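Local structure of uncharacterized protein (Bacteroides ovatus, 4E6F) at residues S28-I33 and N107-L112; A39-T44 and V101-G106; K54-I59 and G77-V82; T72-G77 and N96-V101. The protein is of unknown function but belongs to the DUF4468 family, whose characteristic domain adopts a TBP-like fold of antiparallel sheet and helices. One frame throughout, in Å; residues are numbered along the deposited sequence.

Contact 1. Residues S28-I33 and N107-L112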
loop_
_atom_site.group_PDB
_atom_site.type_symbol
_atom_site.label_atom_id
_atom_site.label_comp_id
_atom_site.label_asym_id
_atom_site.label_seq_id
_atom_site.Cartn_x
_atom_site.Cartn_y
_atom_site.Cartn_z
ATOM N N SER A 28 -2.733 -4.477 -5.118
ATOM C CA SER A 28 -3.668 -5.455 -4.569
ATOM C C SER A 28 -3.007 -6.794 -4.304
ATOM O O SER A 28 -2.000 -7.159 -4.933
ATOM C CB SER A 28 -4.861 -5.651 -5.493
ATOM O OG SER A 28 -4.456 -6.202 -6.731
ATOM N N LYS A 29 -3.602 -7.530 -3.372
ATOM C CA LYS A 29 -3.164 -8.879 -3.068
ATOM C C LYS A 29 -4.346 -9.667 -2.623
ATOM O O LYS A 29 -5.170 -9.194 -1.814
ATOM C CB LYS A 29 -2.063 -8.905 -1.992
ATOM C CG LYS A 29 -1.397 -10.293 -1.775
ATOM C CD LYS A 29 -0.329 -10.585 -2.792
ATOM C CE LYS A 29 0.977 -9.906 -2.469
ATOM N NZ LYS A 29 1.961 -10.054 -3.570
ATOM N N GLU A 30 -4.437 -10.885 -3.155
ATOM C CA GLU A 30 -5.471 -11.816 -2.754
ATOM C C GLU A 30 -4.886 -12.789 -1.754
ATOM O O GLU A 30 -3.699 -13.182 -1.874
ATOM C CB GLU A 30 -6.043 -12.605 -3.940
ATOM C CG GLU A 30 -6.902 -11.798 -4.896
ATOM C CD GLU A 30 -7.372 -12.542 -6.133
ATOM O OE1 GLU A 30 -6.748 -13.565 -6.498
ATOM O OE2 GLU A 30 -8.361 -12.086 -6.751
ATOM N N PHE A 31 -5.702 -13.195 -0.797
ATOM C CA PHE A 31 -5.274 -14.165 0.213
ATOM C C PHE A 31 -6.248 -15.313 0.209
ATOM O O PHE A 31 -7.476 -15.090 0.185
ATOM C CB PHE A 31 -5.236 -13.511 1.620
ATOM C CG PHE A 31 -4.247 -12.377 1.699
ATOM C CD1 PHE A 31 -4.594 -11.098 1.259
ATOM C CD2 PHE A 31 -2.950 -12.598 2.151
ATOM C CE1 PHE A 31 -3.653 -10.065 1.260
ATOM C CE2 PHE A 31 -2.017 -11.547 2.183
ATOM C CZ PHE A 31 -2.364 -10.310 1.706
ATOM N N GLN A 32 -5.701 -16.548 0.201
ATOM C CA GLN A 32 -6.513 -17.749 0.279
ATOM C C GLN A 32 -6.450 -18.277 1.687
ATOM O O GLN A 32 -5.370 -18.689 2.123
ATOM C CB GLN A 32 -5.992 -18.818 -0.695
ATOM C CG GLN A 32 -6.052 -18.441 -2.165
ATOM C CD GLN A 32 -7.470 -18.601 -2.691
ATOM O OE1 GLN A 32 -8.111 -19.660 -2.568
ATOM N NE2 GLN A 32 -7.979 -17.551 -3.294
ATOM N N ILE A 33 -7.595 -18.252 2.391
ATOM C CA ILE A 33 -7.738 -18.747 3.764
ATOM C C ILE A 33 -8.926 -19.712 3.710
ATOM O O ILE A 33 -10.018 -19.405 4.206
ATOM C CB ILE A 33 -7.912 -17.571 4.782
ATOM C CG1 ILE A 33 -7.147 -16.287 4.361
ATOM C CG2 ILE A 33 -7.407 -18.019 6.105
ATOM C CD1 ILE A 33 -8.034 -15.189 3.772
ATOM N N ASN A 107 -11.682 -16.392 1.310
ATOM C CA ASN A 107 -10.707 -15.529 0.641
ATOM C C ASN A 107 -10.838 -14.054 1.012
ATOM O O ASN A 107 -11.884 -13.615 1.503
ATOM C CB ASN A 107 -10.718 -15.729 -0.869
ATOM C CG ASN A 107 -11.988 -15.383 -1.554
ATOM O OD1 ASN A 107 -12.286 -14.205 -1.774
ATOM N ND2 ASN A 107 -12.720 -16.412 -1.975
ATOM N N CYS A 108 -9.753 -13.306 0.773
ATOM C CA CYS A 108 -9.705 -11.890 1.120
ATOM C C CYS A 108 -8.961 -11.151 0.041
ATOM O O CYS A 108 -7.891 -11.597 -0.378
ATOM C CB CYS A 108 -9.006 -11.710 2.472
ATOM S SG CYS A 108 -9.067 -10.024 3.100
ATOM N N LEU A 109 -9.494 -9.995 -0.377
ATOM C CA LEU A 109 -8.797 -9.124 -1.322
ATOM C C LEU A 109 -8.428 -7.868 -0.563
ATOM O O LEU A 109 -9.307 -7.261 0.060
ATOM C CB LEU A 109 -9.654 -8.784 -2.556
ATOM C CG LEU A 109 -9.048 -7.764 -3.554
ATOM C CD1 LEU A 109 -7.815 -8.323 -4.253
ATOM C CD2 LEU A 109 -10.118 -7.316 -4.593
ATOM N N VAL A 110 -7.160 -7.441 -0.626
ATOM C CA VAL A 110 -6.724 -6.210 0.016
ATOM C C VAL A 110 -6.229 -5.263 -1.078
ATOM O O VAL A 110 -5.374 -5.650 -1.885
ATOM C CB VAL A 110 -5.639 -6.429 1.104
ATOM C CG1 VAL A 110 -5.227 -5.096 1.757
ATOM C CG2 VAL A 110 -6.119 -7.422 2.173
ATOM N N GLU A 111 -6.798 -4.060 -1.133
ATOM C CA GLU A 111 -6.400 -3.059 -2.095
ATOM C C GLU A 111 -5.886 -1.809 -1.419
ATOM O O GLU A 111 -6.455 -1.364 -0.412
ATOM C CB GLU A 111 -7.585 -2.673 -2.999
ATOM C CG GLU A 111 -8.041 -3.837 -3.866
ATOM C CD GLU A 111 -9.343 -3.590 -4.607
ATOM O OE1 GLU A 111 -10.398 -3.441 -3.948
ATOM O OE2 GLU A 111 -9.301 -3.527 -5.854
ATOM N N LEU A 112 -4.813 -1.231 -2.000
ATOM C CA LEU A 112 -4.249 0.031 -1.540
ATOM C C LEU A 112 -4.444 1.013 -2.685
ATOM O O LEU A 112 -3.903 0.808 -3.781
ATOM C CB LEU A 112 -2.769 -0.128 -1.138
ATOM C CG LEU A 112 -2.075 1.145 -0.697
ATOM C CD1 LEU A 112 -2.570 1.588 0.677
ATOM C CD2 LEU A 112 -0.559 0.954 -0.658
#
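Strands 28-32 and 107-112 run antiparallel, their axes 4.7 Å apart at closest approach and 165° between N-to-C directions. Lys29 with Val110 and Phe31 with Cys108 are the hydrogen-bonded pairs; Ser28 with Glu111, Glu30 with Leu109 and Gln32 with Asn107 are the non-hydrogen-bonded ones. Each hydrogen-bonded pair contributes two backbone bonds. The shortest runs from Phe31 N to Cys108 O at 2.7 Å, while Val110 N to Lys29 O at 2.9 Å is the straightest, with 170° at the hydrogen.

On the face of Phe31, Cys108 and Val110, the ring of Phe31 leans along the partner strand, its CG anti to the carbonyl carbon (chi1 -62°). Its CE1 lies 3.7 Å from Val110 CG2 in an oblique approach, while Cys108 O sits at the ring edge. Ile33, past the strand end, reaches back with CD1 to 3.8 Å from Cys108 CB. The other face is more polar: Leu109, with CG anti to the backbone N, crosses Glu30 obliquely and sets CD1 3.7 Å from Glu30 CG, and the side chains of Gln32 and Asn107 lie alongside each other, Gln32 NE2 4.1 Å from Asn107 CB.

Helix 149-169 packs on the Phe31 face through Phe163 and Val166, and Ile41 of helix 38-54 meets Ile33 and Cys108. One helix-packed face and one more polar face are characteristic of the helix-backed antiparallel sheet (alpha+beta) of a TBP-like fold.

Contact 2. Residues A39-T44 and V101-G106. With EDO (1,2-ethanediol), chain F.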
loop_
_atom_site.group_PDB
_atom_site.type_symbol
_atom_site.label_atom_id
_atom_site.label_comp_id
_atom_site.label_asym_id
_atom_site.label_seq_id
_atom_site.Cartn_x
_atom_site.Cartn_y
_atom_site.Cartn_z
ATOM N N ALA A 39 -17.372 -14.403 7.824
ATOM C CA ALA A 39 -17.421 -13.705 9.116
ATOM C C ALA A 39 -16.083 -13.772 9.859
ATOM O O ALA A 39 -15.638 -12.759 10.379
ATOM C CB ALA A 39 -18.534 -14.288 9.990
ATOM N N GLN A 40 -15.393 -14.926 9.828
ATOM C CA GLN A 40 -14.089 -15.041 10.494
ATOM C C GLN A 40 -13.025 -14.127 9.827
ATOM O O GLN A 40 -12.191 -13.514 10.503
ATOM C CB GLN A 40 -13.609 -16.509 10.430
ATOM C CG GLN A 40 -14.558 -17.476 11.153
ATOM C CD GLN A 40 -14.018 -18.886 11.039
ATOM O OE1 GLN A 40 -14.186 -19.549 10.023
ATOM N NE2 GLN A 40 -13.334 -19.369 12.060
ATOM N N ILE A 41 -13.051 -14.067 8.504
ATOM C CA ILE A 41 -12.089 -13.241 7.742
ATOM C C ILE A 41 -12.362 -11.759 8.016
ATOM O O ILE A 41 -11.428 -10.976 8.280
ATOM C CB ILE A 41 -12.178 -13.586 6.242
ATOM C CG1 ILE A 41 -11.728 -15.061 6.002
ATOM C CG2 ILE A 41 -11.314 -12.610 5.388
ATOM C CD1 ILE A 41 -12.035 -15.578 4.597
ATOM N N TYR A 42 -13.663 -11.388 7.970
ATOM C CA TYR A 42 -14.094 -10.016 8.218
ATOM C C TYR A 42 -13.642 -9.571 9.627
ATOM O O TYR A 42 -13.139 -8.454 9.777
ATOM C CB TYR A 42 -15.623 -9.929 8.044
ATOM C CG TYR A 42 -16.199 -8.587 8.435
ATOM C CD1 TYR A 42 -16.268 -7.539 7.519
ATOM C CD2 TYR A 42 -16.727 -8.380 9.706
ATOM C CE1 TYR A 42 -16.809 -6.299 7.881
ATOM C CE2 TYR A 42 -17.263 -7.148 10.077
ATOM C CZ TYR A 42 -17.297 -6.112 9.161
ATOM O OH TYR A 42 -17.853 -4.912 9.539
ATOM N N ASP A 43 -13.819 -10.438 10.662
ATOM C CA ASP A 43 -13.416 -10.068 12.017
ATOM C C ASP A 43 -11.905 -9.962 12.136
ATOM O O ASP A 43 -11.417 -9.093 12.849
ATOM C CB ASP A 43 -13.978 -11.042 13.055
ATOM C CG ASP A 43 -15.497 -11.030 13.147
ATOM O OD1 ASP A 43 -16.113 -9.992 12.799
ATOM O OD2 ASP A 43 -16.062 -12.035 13.599
ATOM N N THR A 44 -11.147 -10.831 11.440
ATOM C CA THR A 44 -9.682 -10.745 11.488
ATOM C C THR A 44 -9.203 -9.450 10.847
ATOM O O THR A 44 -8.270 -8.803 11.342
ATOM C CB THR A 44 -9.061 -11.960 10.767
ATOM O OG1 THR A 44 -9.523 -13.156 11.400
ATOM C CG2 THR A 44 -7.537 -11.937 10.766
ATOM N N VAL A 101 -10.754 -3.567 1.830
ATOM C CA VAL A 101 -10.700 -5.021 2.051
ATOM C C VAL A 101 -12.045 -5.620 1.712
ATOM O O VAL A 101 -13.073 -5.108 2.166
ATOM C CB VAL A 101 -10.294 -5.345 3.514
ATOM C CG1 VAL A 101 -10.365 -6.853 3.791
ATOM C CG2 VAL A 101 -8.898 -4.817 3.802
ATOM N N THR A 102 -12.035 -6.700 0.895
ATOM C CA THR A 102 -13.247 -7.401 0.484
ATOM C C THR A 102 -13.101 -8.862 0.943
ATOM O O THR A 102 -12.170 -9.556 0.510
ATOM C CB THR A 102 -13.435 -7.290 -1.037
ATOM O OG1 THR A 102 -13.441 -5.904 -1.414
ATOM C CG2 THR A 102 -14.750 -7.948 -1.508
ATOM N N CYS A 103 -13.985 -9.297 1.828
ATOM C CA CYS A 103 -13.983 -10.640 2.421
ATOM C C CYS A 103 -15.093 -11.473 1.817
ATOM O O CYS A 103 -16.237 -11.023 1.730
ATOM C CB CYS A 103 -14.135 -10.572 3.942
ATOM S SG CYS A 103 -13.028 -9.383 4.757
ATOM N N LYS A 104 -14.767 -12.726 1.491
ATOM C CA LYS A 104 -15.705 -13.709 0.957
ATOM C C LYS A 104 -15.423 -15.008 1.689
ATOM O O LYS A 104 -14.366 -15.107 2.311
ATOM C CB LYS A 104 -15.511 -13.876 -0.564
ATOM C CG LYS A 104 -15.976 -12.683 -1.401
ATOM C CD LYS A 104 -15.672 -12.904 -2.878
ATOM C CE LYS A 104 -16.039 -11.711 -3.734
ATOM N NZ LYS A 104 -15.482 -11.832 -5.111
ATOM N N PRO A 105 -16.284 -16.036 1.630
ATOM C CA PRO A 105 -15.915 -17.292 2.293
ATOM C C PRO A 105 -14.599 -17.813 1.727
ATOM O O PRO A 105 -14.477 -17.967 0.514
ATOM C CB PRO A 105 -17.085 -18.230 1.957
ATOM C CG PRO A 105 -18.251 -17.287 1.666
ATOM C CD PRO A 105 -17.619 -16.117 0.993
ATOM N N GLY A 106 -13.617 -18.021 2.604
ATOM C CA GLY A 106 -12.324 -18.590 2.231
ATOM C C GLY A 106 -11.310 -17.670 1.566
ATOM O O GLY A 106 -10.193 -18.123 1.223
HETATM C C1 EDO F . -11.766 -22.294 10.407
HETATM O O1 EDO F . -11.664 -21.856 11.745
HETATM C C2 EDO F . -10.886 -23.551 10.145
HETATM O O2 EDO F . -11.255 -24.610 11.008
#
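Ile41 and Cys103 point their CB atoms at each other across the gap between helix 39-44 and strand 101-104, whose axes come within 7.3 Å with N-to-C directions 155° apart, nearly antiparallel. The two branches of Ile41 divide the work. Its CG2, anti to the backbone N, meets Cys103 SG at 3.7 Å; the longer branch, with CG1 anti to the carbonyl carbon (chi1 -65°) and extended beyond it, carries CD1 past the strand end. There CD1 lies 3.3 Å from Lys104 O and 3.5 Å from Gly106 N, so this methyl packs on the polar backbone of the turn.

Cys103 SG, anti to its own carbonyl carbon, lies against the helix backbone, 3.7 Å from Tyr42 CA. The Tyr42 side chain leaves along the flank, CG anti to the backbone N, and reaches Ile73 of the neighbouring strand 72-85. Gly106 has a positive phi of 79°, a conformation glycine adopts readily, as the chain turns toward strand 107-119.

No hydrogen bond links the two segments. Met36 and Phe170 also pack on Ile41, continuing the apolar layer. This is a helix packed on one face of an antiparallel sheet, as in alpha+beta folds, joining the start of helix 38-54 to the sheet of the TBP-like domain.

Contact 3. Residues K54-I59 and G77-V82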
loop_
_atom_site.group_PDB
_atom_site.type_symbol
_atom_site.label_atom_id
_atom_site.label_comp_id
_atom_site.label_asym_id
_atom_site.label_seq_id
_atom_site.Cartn_x
_atom_site.Cartn_y
_atom_site.Cartn_z
ATOM N N LYS A 54 -4.224 2.529 13.763
ATOM C CA LYS A 54 -3.919 3.166 15.053
ATOM C C LYS A 54 -2.414 3.371 15.167
ATOM O O LYS A 54 -1.980 4.364 15.744
ATOM C CB LYS A 54 -4.446 2.337 16.232
ATOM C CG LYS A 54 -5.884 2.682 16.567
ATOM C CD LYS A 54 -6.519 1.714 17.566
ATOM C CE LYS A 54 -7.792 2.277 18.167
ATOM N NZ LYS A 54 -8.902 2.419 17.176
ATOM N N GLU A 55 -1.613 2.459 14.559
ATOM C CA GLU A 55 -0.144 2.551 14.605
ATOM C C GLU A 55 0.387 3.798 13.899
ATOM O O GLU A 55 1.481 4.248 14.231
ATOM C CB GLU A 55 0.503 1.289 14.025
ATOM C CG GLU A 55 0.498 0.127 15.013
ATOM C CD GLU A 55 0.708 -1.260 14.432
ATOM O OE1 GLU A 55 1.049 -1.364 13.232
ATOM O OE2 GLU A 55 0.493 -2.250 15.168
ATOM N N ASN A 56 -0.391 4.391 12.974
ATOM C CA ASN A 56 0.007 5.636 12.305
ATOM C C ASN A 56 0.038 6.821 13.283
ATOM O O ASN A 56 0.704 7.817 13.014
ATOM C CB ASN A 56 -0.925 5.952 11.144
ATOM C CG ASN A 56 -0.839 4.968 9.996
ATOM O OD1 ASN A 56 0.043 4.103 9.956
ATOM N ND2 ASN A 56 -1.727 5.121 8.996
ATOM N N LYS A 57 -0.709 6.713 14.403
ATOM C CA LYS A 57 -0.763 7.712 15.486
ATOM C C LYS A 57 -1.140 9.121 14.972
ATOM O O LYS A 57 -0.462 10.107 15.280
ATOM C CB LYS A 57 0.573 7.758 16.267
ATOM C CG LYS A 57 0.919 6.437 16.941
ATOM C CD LYS A 57 2.258 6.516 17.703
ATOM C CE LYS A 57 3.464 6.358 16.803
ATOM N NZ LYS A 57 4.737 6.542 17.552
ATOM N N ASN A 58 -2.209 9.210 14.171
ATOM C CA ASN A 58 -2.722 10.505 13.720
ATOM C C ASN A 58 -4.225 10.414 13.485
ATOM O O ASN A 58 -4.775 9.320 13.271
ATOM C CB ASN A 58 -2.003 11.089 12.497
ATOM C CG ASN A 58 -2.079 10.234 11.258
ATOM O OD1 ASN A 58 -3.161 9.889 10.755
ATOM N ND2 ASN A 58 -0.919 9.909 10.719
ATOM N N ILE A 59 -4.891 11.578 13.498
ATOM C CA ILE A 59 -6.338 11.657 13.323
ATOM C C ILE A 59 -6.791 11.346 11.875
ATOM O O ILE A 59 -7.958 11.017 11.675
ATOM C CB ILE A 59 -6.865 13.030 13.822
ATOM C CG1 ILE A 59 -6.293 14.207 12.987
ATOM C CG2 ILE A 59 -6.559 13.188 15.333
ATOM C CD1 ILE A 59 -6.990 15.604 13.269
ATOM N N GLY A 77 -5.563 6.299 5.630
ATOM C CA GLY A 77 -4.324 6.405 6.379
ATOM C C GLY A 77 -3.458 7.546 5.905
ATOM O O GLY A 77 -3.551 8.002 4.755
ATOM N N GLU A 78 -2.576 7.969 6.804
ATOM C CA GLU A 78 -1.623 9.031 6.522
ATOM C C GLU A 78 -0.335 8.675 7.235
ATOM O O GLU A 78 -0.348 8.379 8.437
ATOM C CB GLU A 78 -2.167 10.381 6.993
ATOM C CG GLU A 78 -1.202 11.524 6.706
ATOM C CD GLU A 78 -1.751 12.844 7.202
ATOM O OE1 GLU A 78 -2.700 13.367 6.577
ATOM O OE2 GLU A 78 -1.231 13.352 8.220
ATOM N N GLU A 79 0.769 8.658 6.491
ATOM C CA GLU A 79 2.074 8.307 7.069
ATOM C C GLU A 79 3.184 9.063 6.413
ATOM O O GLU A 79 3.002 9.597 5.316
ATOM C CB GLU A 79 2.382 6.813 6.830
ATOM C CG GLU A 79 1.526 5.811 7.572
ATOM C CD GLU A 79 1.912 4.385 7.244
ATOM O OE1 GLU A 79 3.102 4.023 7.412
ATOM O OE2 GLU A 79 1.017 3.618 6.834
ATOM N N TRP A 80 4.373 9.011 7.036
ATOM C CA TRP A 80 5.588 9.467 6.384
ATOM C C TRP A 80 6.234 8.285 5.694
ATOM O O TRP A 80 6.316 7.192 6.288
ATOM C CB TRP A 80 6.600 10.041 7.403
ATOM C CG TRP A 80 6.146 11.310 8.047
ATOM C CD1 TRP A 80 5.788 11.482 9.354
ATOM C CD2 TRP A 80 6.035 12.600 7.426
ATOM N NE1 TRP A 80 5.464 12.802 9.587
ATOM C CE2 TRP A 80 5.573 13.502 8.413
ATOM C CE3 TRP A 80 6.264 13.082 6.121
ATOM C CZ2 TRP A 80 5.354 14.863 8.146
ATOM C CZ3 TRP A 80 6.018 14.422 5.852
ATOM C CH2 TRP A 80 5.576 15.299 6.859
ATOM N N ILE A 81 6.734 8.510 4.468
ATOM C CA ILE A 81 7.566 7.554 3.739
ATOM C C ILE A 81 8.957 8.187 3.677
ATOM O O ILE A 81 9.089 9.274 3.115
ATOM C CB ILE A 81 7.021 7.181 2.344
ATOM C CG1 ILE A 81 5.758 6.280 2.467
ATOM C CG2 ILE A 81 8.113 6.456 1.528
ATOM C CD1 ILE A 81 5.106 6.032 1.117
ATOM N N VAL A 82 9.962 7.547 4.271
ATOM C CA VAL A 82 11.312 8.120 4.263
ATOM C C VAL A 82 12.077 7.608 3.045
ATOM O O VAL A 82 12.178 6.398 2.846
ATOM C CB VAL A 82 12.052 7.804 5.595
ATOM C CG1 VAL A 82 13.532 8.260 5.563
ATOM C CG2 VAL A 82 11.304 8.446 6.763
HETATM O O HOH W 1 1.890 7.968 10.646
#
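The loop after helix 38-54 meets strand 72-85 here through two asparagine side chains. Lys54 to Lys57 form a type I beta turn, and Lys57, the first residue to leave helical phi/psi, takes a positive phi. This bend leaves Asn56 and Asn58, two residues apart, both pointing their CB atoms toward the strand.

Asn58 bonds Glu78 O directly, while Asn56 packs on Glu79. Asn58 ND2 donates to Glu78 O at 2.8 Å and 164° at the hydrogen; the acceptor lies in the Asn58 amide plane, but the donor stands 44° above the carbonyl plane, so the bond is not directed at a lone pair. Asn58 reaches this position with CG in the crowded place between backbone N and carbonyl carbon (chi1 61°). Glu78 O also takes a hydrogen bond from a water, at 3.2 Å, which donates as well to Asn56 O, at 2.7 Å, bridging the turn backbone to the same carbonyl.

In the antiparallel sheet of this TBP-like domain, the contact thus links the loop between helix 38-54 and strand 62-67 to strand 72-85, the antiparallel neighbour of 62-67. Asn56 crosses Glu79 at about a right angle, its OD1 3.3 Å from Glu79 CG. The two acceptors Asn56 OD1 and Glu79 OE2 are also close, and Arg52 probably eases their repulsion, hydrogen-bonding Asn56 OD1 and forming a salt bridge with Glu79 OE2. Tyr97 OH bonds to both Glu79 OE2 and Asn56 ND2. Ser61 OG engages both asparagine side chains, at Asn56 ND2 and Asn58 OD1, as well as Glu78 N.

Contact 4. Residues T72-G77 and N96-V101. With EDO (1,2-ethanediol), chain E.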
loop_
_atom_site.group_PDB
_atom_site.type_symbol
_atom_site.label_atom_id
_atom_site.label_comp_id
_atom_site.label_asym_id
_atom_site.label_seq_id
_atom_site.Cartn_x
_atom_site.Cartn_y
_atom_site.Cartn_z
ATOM N N THR A 72 -17.165 -5.978 3.496
ATOM C CA THR A 72 -16.306 -4.904 2.982
ATOM C C THR A 72 -15.885 -3.966 4.103
ATOM O O THR A 72 -16.683 -3.653 5.000
ATOM C CB THR A 72 -16.949 -4.111 1.825
ATOM O OG1 THR A 72 -18.290 -3.734 2.145
ATOM C CG2 THR A 72 -16.903 -4.862 0.494
ATOM N N ILE A 73 -14.617 -3.541 4.065
ATOM C CA ILE A 73 -14.054 -2.640 5.065
ATOM C C ILE A 73 -13.203 -1.627 4.347
ATOM O O ILE A 73 -12.421 -2.021 3.465
ATOM C CB ILE A 73 -13.174 -3.420 6.086
ATOM C CG1 ILE A 73 -13.860 -4.700 6.601
ATOM C CG2 ILE A 73 -12.717 -2.514 7.253
ATOM C CD1 ILE A 73 -12.820 -5.739 7.062
ATOM N N ALA A 74 -13.292 -0.361 4.726
ATOM C CA ALA A 74 -12.372 0.609 4.149
ATOM C C ALA A 74 -11.864 1.539 5.220
ATOM O O ALA A 74 -12.613 1.951 6.110
ATOM C CB ALA A 74 -13.015 1.408 3.029
ATOM N N GLY A 75 -10.594 1.894 5.097
ATOM C CA GLY A 75 -9.992 2.838 6.024
ATOM C C GLY A 75 -9.136 3.822 5.274
ATOM O O GLY A 75 -8.780 3.590 4.107
ATOM N N VAL A 76 -8.823 4.927 5.925
ATOM C CA VAL A 76 -7.920 5.912 5.346
ATOM C C VAL A 76 -6.698 6.011 6.237
ATOM O O VAL A 76 -6.791 5.798 7.442
ATOM C CB VAL A 76 -8.571 7.286 5.094
ATOM C CG1 VAL A 76 -9.722 7.125 4.082
ATOM C CG2 VAL A 76 -9.057 7.940 6.403
ATOM N N GLY A 77 -5.563 6.299 5.630
ATOM C CA GLY A 77 -4.324 6.405 6.379
ATOM C C GLY A 77 -3.458 7.546 5.905
ATOM O O GLY A 77 -3.551 8.002 4.755
ATOM N N ASN A 96 -1.012 9.828 1.702
ATOM C CA ASN A 96 -2.394 9.583 2.115
ATOM C C ASN A 96 -2.907 8.497 1.228
ATOM O O ASN A 96 -2.580 8.463 0.036
ATOM C CB ASN A 96 -3.269 10.818 2.035
ATOM C CG ASN A 96 -3.003 11.791 3.154
ATOM O OD1 ASN A 96 -3.625 11.751 4.247
ATOM N ND2 ASN A 96 -2.044 12.666 2.919
ATOM N N TYR A 97 -3.699 7.583 1.796
ATOM C CA TYR A 97 -4.158 6.450 0.995
ATOM C C TYR A 97 -5.463 5.888 1.551
ATOM O O TYR A 97 -5.847 6.233 2.668
ATOM C CB TYR A 97 -3.072 5.328 0.997
ATOM C CG TYR A 97 -2.622 4.911 2.389
ATOM C CD1 TYR A 97 -3.357 3.985 3.136
ATOM C CD2 TYR A 97 -1.520 5.515 2.997
ATOM C CE1 TYR A 97 -2.974 3.635 4.431
ATOM C CE2 TYR A 97 -1.111 5.149 4.288
ATOM C CZ TYR A 97 -1.846 4.209 4.997
ATOM O OH TYR A 97 -1.474 3.856 6.275
ATOM N N GLN A 98 -6.084 4.959 0.811
ATOM C CA GLN A 98 -7.230 4.220 1.301
ATOM C C GLN A 98 -6.895 2.742 1.235
ATOM O O GLN A 98 -6.260 2.291 0.273
ATOM C CB GLN A 98 -8.467 4.533 0.450
ATOM C CG GLN A 98 -9.709 3.741 0.889
ATOM C CD GLN A 98 -10.978 4.217 0.214
ATOM O OE1 GLN A 98 -11.215 5.428 0.077
ATOM N NE2 GLN A 98 -11.819 3.252 -0.190
ATOM N N ILE A 99 -7.264 2.001 2.296
ATOM C CA ILE A 99 -7.137 0.533 2.320
ATOM C C ILE A 99 -8.547 0.008 2.131
ATOM O O ILE A 99 -9.424 0.377 2.914
ATOM C CB ILE A 99 -6.549 -0.024 3.638
ATOM C CG1 ILE A 99 -5.281 0.723 4.052
ATOM C CG2 ILE A 99 -6.294 -1.555 3.497
ATOM C CD1 ILE A 99 -4.772 0.307 5.494
ATOM N N THR A 100 -8.766 -0.864 1.146
ATOM C CA THR A 100 -10.085 -1.439 0.878
ATOM C C THR A 100 -9.954 -2.941 0.971
ATOM O O THR A 100 -9.145 -3.527 0.239
ATOM C CB THR A 100 -10.587 -0.991 -0.475
ATOM O OG1 THR A 100 -10.688 0.445 -0.445
ATOM C CG2 THR A 100 -11.958 -1.628 -0.840
ATOM N N VAL A 101 -10.754 -3.567 1.830
ATOM C CA VAL A 101 -10.700 -5.021 2.051
ATOM C C VAL A 101 -12.045 -5.620 1.712
ATOM O O VAL A 101 -13.073 -5.108 2.166
ATOM C CB VAL A 101 -10.294 -5.345 3.514
ATOM C CG1 VAL A 101 -10.365 -6.853 3.791
ATOM C CG2 VAL A 101 -8.898 -4.817 3.802
HETATM C C1 EDO E . -6.815 9.583 0.625
HETATM O O1 EDO E . -6.955 8.208 0.298
HETATM C C2 EDO E . -7.148 9.809 2.123
HETATM O O2 EDO E . -6.260 9.068 2.967
#
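Six backbone hydrogen bonds join strands 72-77 and 96-101, two at each of the pairs Ile73 with Val101, Gly75 with Ile99 and Gly77 with Tyr97. Val101 N to Ile73 O, 2.8 Å, is the straightest at 171° and lies nearly along the C=O axis. Ile99 N to Gly75 O is equally short, yet its donor stands 28° above the carbonyl plane. The CA-H...O contacts between these bonds include one of 3.2 Å from Ala74 CA to Ile99 O.

The strands belong to the beta hairpin of 72-85 and 90-104 within the TBP-like domain's antiparallel sheet; strand 62-67 flanks one side and 107-119 the other.

The aromatic contact is a CH-pi interaction. Tyr97, its CG between backbone N and carbonyl carbon, folds its ring across Gly77, placing Gly77 CA 3.9 Å from the ring centroid and 24° off its normal. The ring rests directly on the glycine backbone, Tyr97 CZ 3.6 Å from Gly77 CA. Tyr97 OH hydrogen-bonds Glu79 OE2 and Asn56 ND2.

Gln98 has CG anti to the backbone N and an extended chain beyond it; its NE2 bonds to Thr100 OG1 at 3.0 Å along the same strand, while Glu113 holds that OG1 from the neighbouring strand. An ethanediol, probably from the crystallisation liquor, hydrogen-bonds through O2 to Tyr97 O at 2.9 Å.

Apolar contact is looser, Ile73 CD1 lying 4.2 Å from Val101 CG1.

How the contacts relate
All four contacts reach one antiparallel sheet within the DUF4468 domain. Contact 1 joins strand 24-32 to 107-119, which neighbours the 90-104 strand used by contacts 2 and 4; these two share Val101, with centres about 15 Å apart. Contacts 3 and 4 share Gly77 on strand 72-85, and their segments alternate along the chain. Contact 1 spans the longest sequence separation, and the other three fall between its segments. Contacts 1 and 3, about 22 Å apart between centres, lie on opposite sides of the chain's centre. Contact 2 meets the sheet near the start of helix 38-54 and contact 3 just after it, so the helix is joined to the sheet at both ends.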